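Local atomic coordinates of avirulence protein AvrP123 (Melampsora lini, PDB entry 5VJJ), a protein that binds zinc ions as an effector of the flax rust fungus, is recognised by the flax disease resistance protein P and possibly acts in the nucleus. Residues A[51-56]-A[63-68]. Numbering follows the deposited sequence.
Sequences AEQYMY and PRSHVA
Strands 51-56 and 64-68 pair as the two arms of an antiparallel beta hairpin; Cys58 at the end of the first strand and Cys61 in the turn belong to a four-cysteine zinc site. The segment axes come within 4.6 Å, with N-to-C directions 162° apart. Backbone bonds in both directions join the hydrogen-bonded pairs Glu52-Ala68, Tyr54-His66 and Tyr56-Arg64, with Arg64 N to Tyr56 O nearly straight (3.0 Å, 172°). One bond of the middle pair is weak: His66 N to Tyr54 O, 3.3 Å. The Ser65 hydroxyl, anti to its own backbone N, donates to that same Tyr54 O at 2.7 Å, coming from above the carbonyl plane.

Packing is densest on the face carrying Tyr54, Tyr56, His66 and Ala68. Chi1 of Tyr56 (47°) sets CG over its own backbone, flanked by N and C, which folds its ring across the neighbouring strand: Arg64 O sits 3.5 Å above the ring centre, and Arg64 CB touches CE2. The extended Arg64 chain runs alongside this ring and passes close to the zinc and Cys61, while Cys16, another ligand of that zinc, lies near Tyr56. His66 adopts the same chi1 rotamer, so its ring leans toward the opposite strand and touches both tyrosines, oblique to each; NE2 approaches Tyr54 CD2 at 3.6 Å. Ala68 CB meets the edge of the Tyr54 ring.

The other face, with Gln53, Met55, Ser65 and Val67, is looser and more exposed at Val67, whose CG2 meets Gln53 CB at 3.9 Å. Gln53, extended, presents NE2 to Ser65 OG with the acceptor close to the amide plane, so this hydroxyl both accepts and donates. On the aromatic side, Tyr56 OH and His66 ND1 share a hydrogen bond of 3.1 Å, with the hydroxyl oxygen in the plane of the imidazole.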
loop_
_atom_site.group_PDB
_atom_site.type_symbol
_atom_site.label_atom_id
_atom_site.label_comp_id
_atom_site.label_asym_id
_atom_site.label_seq_id
_atom_site.Cartn_x
_atom_site.Cartn_y
_atom_site.Cartn_z
ATOM N N ALA A 51 -1.734 -0.201 -6.240
ATOM C CA ALA A 51 -1.670 0.073 -4.814
ATOM C C ALA A 51 -2.725 -0.753 -4.094
ATOM O O ALA A 51 -3.805 -1.011 -4.632
ATOM C CB ALA A 51 -1.876 1.562 -4.524
ATOM N N GLU A 52 -2.399 -1.169 -2.870
ATOM C CA GLU A 52 -3.281 -1.992 -2.056
ATOM C C GLU A 52 -3.318 -1.450 -0.638
ATOM O O GLU A 52 -2.337 -0.885 -0.146
ATOM C CB GLU A 52 -2.832 -3.462 -2.004
ATOM C CG GLU A 52 -3.018 -4.236 -3.287
ATOM C CD GLU A 52 -2.663 -5.698 -3.119
ATOM O OE1 GLU A 52 -1.870 -6.012 -2.202
ATOM O OE2 GLU A 52 -3.181 -6.526 -3.899
ATOM N N GLN A 53 -4.456 -1.645 0.019
ATOM C CA GLN A 53 -4.643 -1.241 1.402
ATOM C C GLN A 53 -4.749 -2.477 2.285
ATOM O O GLN A 53 -5.363 -3.481 1.899
ATOM C CB GLN A 53 -5.888 -0.372 1.560
ATOM C CG GLN A 53 -6.082 0.167 2.963
ATOM C CD GLN A 53 -7.166 1.222 3.025
ATOM O OE1 GLN A 53 -7.602 1.739 1.996
ATOM N NE2 GLN A 53 -7.615 1.540 4.231
ATOM N N TYR A 54 -4.133 -2.400 3.462
ATOM C CA TYR A 54 -4.094 -3.503 4.408
ATOM C C TYR A 54 -4.855 -3.107 5.663
ATOM O O TYR A 54 -4.603 -2.044 6.236
ATOM C CB TYR A 54 -2.652 -3.880 4.753
ATOM C CG TYR A 54 -1.810 -4.215 3.542
ATOM C CD1 TYR A 54 -1.929 -5.446 2.908
ATOM C CD2 TYR A 54 -0.899 -3.299 3.031
ATOM C CE1 TYR A 54 -1.162 -5.754 1.796
ATOM C CE2 TYR A 54 -0.130 -3.598 1.920
ATOM C CZ TYR A 54 -0.264 -4.825 1.309
ATOM O OH TYR A 54 0.499 -5.123 0.207
ATOM N N MET A 55 -5.797 -3.955 6.063
ATOM C CA MET A 55 -6.553 -3.796 7.297
ATOM C C MET A 55 -6.127 -4.906 8.245
ATOM O O MET A 55 -6.207 -6.088 7.894
ATOM C CB MET A 55 -8.059 -3.865 7.033
ATOM C CG MET A 55 -8.630 -2.666 6.290
ATOM S SD MET A 55 -8.788 -1.240 7.378
ATOM C CE MET A 55 -10.090 -0.333 6.555
ATOM N N TYR A 56 -5.669 -4.532 9.436
ATOM C CA TYR A 56 -5.219 -5.520 10.401
ATOM C C TYR A 56 -5.470 -5.006 11.812
ATOM O O TYR A 56 -5.858 -3.856 12.024
ATOM C CB TYR A 56 -3.743 -5.854 10.188
ATOM C CG TYR A 56 -2.874 -4.634 10.026
ATOM C CD1 TYR A 56 -2.597 -4.120 8.770
ATOM C CD2 TYR A 56 -2.332 -3.994 11.132
ATOM C CE1 TYR A 56 -1.801 -3.004 8.619
ATOM C CE2 TYR A 56 -1.535 -2.886 10.987
ATOM C CZ TYR A 56 -1.270 -2.392 9.732
ATOM O OH TYR A 56 -0.472 -1.272 9.590
ATOM N N PRO A 63 -6.488 -1.832 16.039
ATOM C CA PRO A 63 -6.908 -1.625 14.641
ATOM C C PRO A 63 -6.065 -0.596 13.903
ATOM O O PRO A 63 -5.959 0.548 14.353
ATOM C CB PRO A 63 -8.363 -1.156 14.778
ATOM C CG PRO A 63 -8.827 -1.718 16.094
ATOM C CD PRO A 63 -7.616 -1.746 16.984
ATOM N N ARG A 64 -5.471 -0.979 12.773
ATOM C CA ARG A 64 -4.617 -0.066 12.021
ATOM C C ARG A 64 -4.621 -0.466 10.553
ATOM O O ARG A 64 -5.021 -1.575 10.192
ATOM C CB ARG A 64 -3.185 -0.047 12.578
ATOM C CG ARG A 64 -2.327 1.092 12.042
ATOM C CD ARG A 64 -0.995 1.190 12.765
ATOM N NE ARG A 64 -0.248 2.384 12.377
ATOM C CZ ARG A 64 0.915 2.749 12.908
ATOM N NH1 ARG A 64 1.477 2.015 13.861
ATOM N NH2 ARG A 64 1.517 3.852 12.486
ATOM N N SER A 65 -4.168 0.457 9.706
ATOM C CA SER A 65 -4.189 0.263 8.264
ATOM C C SER A 65 -3.087 1.097 7.623
ATOM O O SER A 65 -2.660 2.113 8.176
ATOM C CB SER A 65 -5.558 0.650 7.681
ATOM O OG SER A 65 -5.611 0.439 6.277
ATOM N N HIS A 66 -2.628 0.653 6.450
ATOM C CA HIS A 66 -1.697 1.425 5.636
ATOM C C HIS A 66 -1.761 0.905 4.207
ATOM O O HIS A 66 -2.213 -0.216 3.953
ATOM C CB HIS A 66 -0.257 1.364 6.176
ATOM C CG HIS A 66 0.470 0.096 5.852
ATOM N ND1 HIS A 66 0.740 -0.870 6.797
ATOM C CD2 HIS A 66 1.012 -0.352 4.693
ATOM C CE1 HIS A 66 1.403 -1.863 6.234
ATOM N NE2 HIS A 66 1.578 -1.575 4.957
ATOM N N VAL A 67 -1.280 1.729 3.276
ATOM C CA VAL A 67 -1.357 1.443 1.846
ATOM C C VAL A 67 0.048 1.219 1.307
ATOM O O VAL A 67 1.008 1.861 1.750
ATOM C CB VAL A 67 -2.070 2.583 1.086
ATOM C CG1 VAL A 67 -2.005 2.370 -0.423
ATOM C CG2 VAL A 67 -3.522 2.687 1.528
ATOM N N ALA A 68 0.163 0.296 0.356
ATOM C CA ALA A 68 1.417 -0.001 -0.319
ATOM C C ALA A 68 1.188 0.041 -1.822
ATOM O O ALA A 68 0.113 -0.320 -2.310
ATOM C CB ALA A 68 1.967 -1.374 0.086
#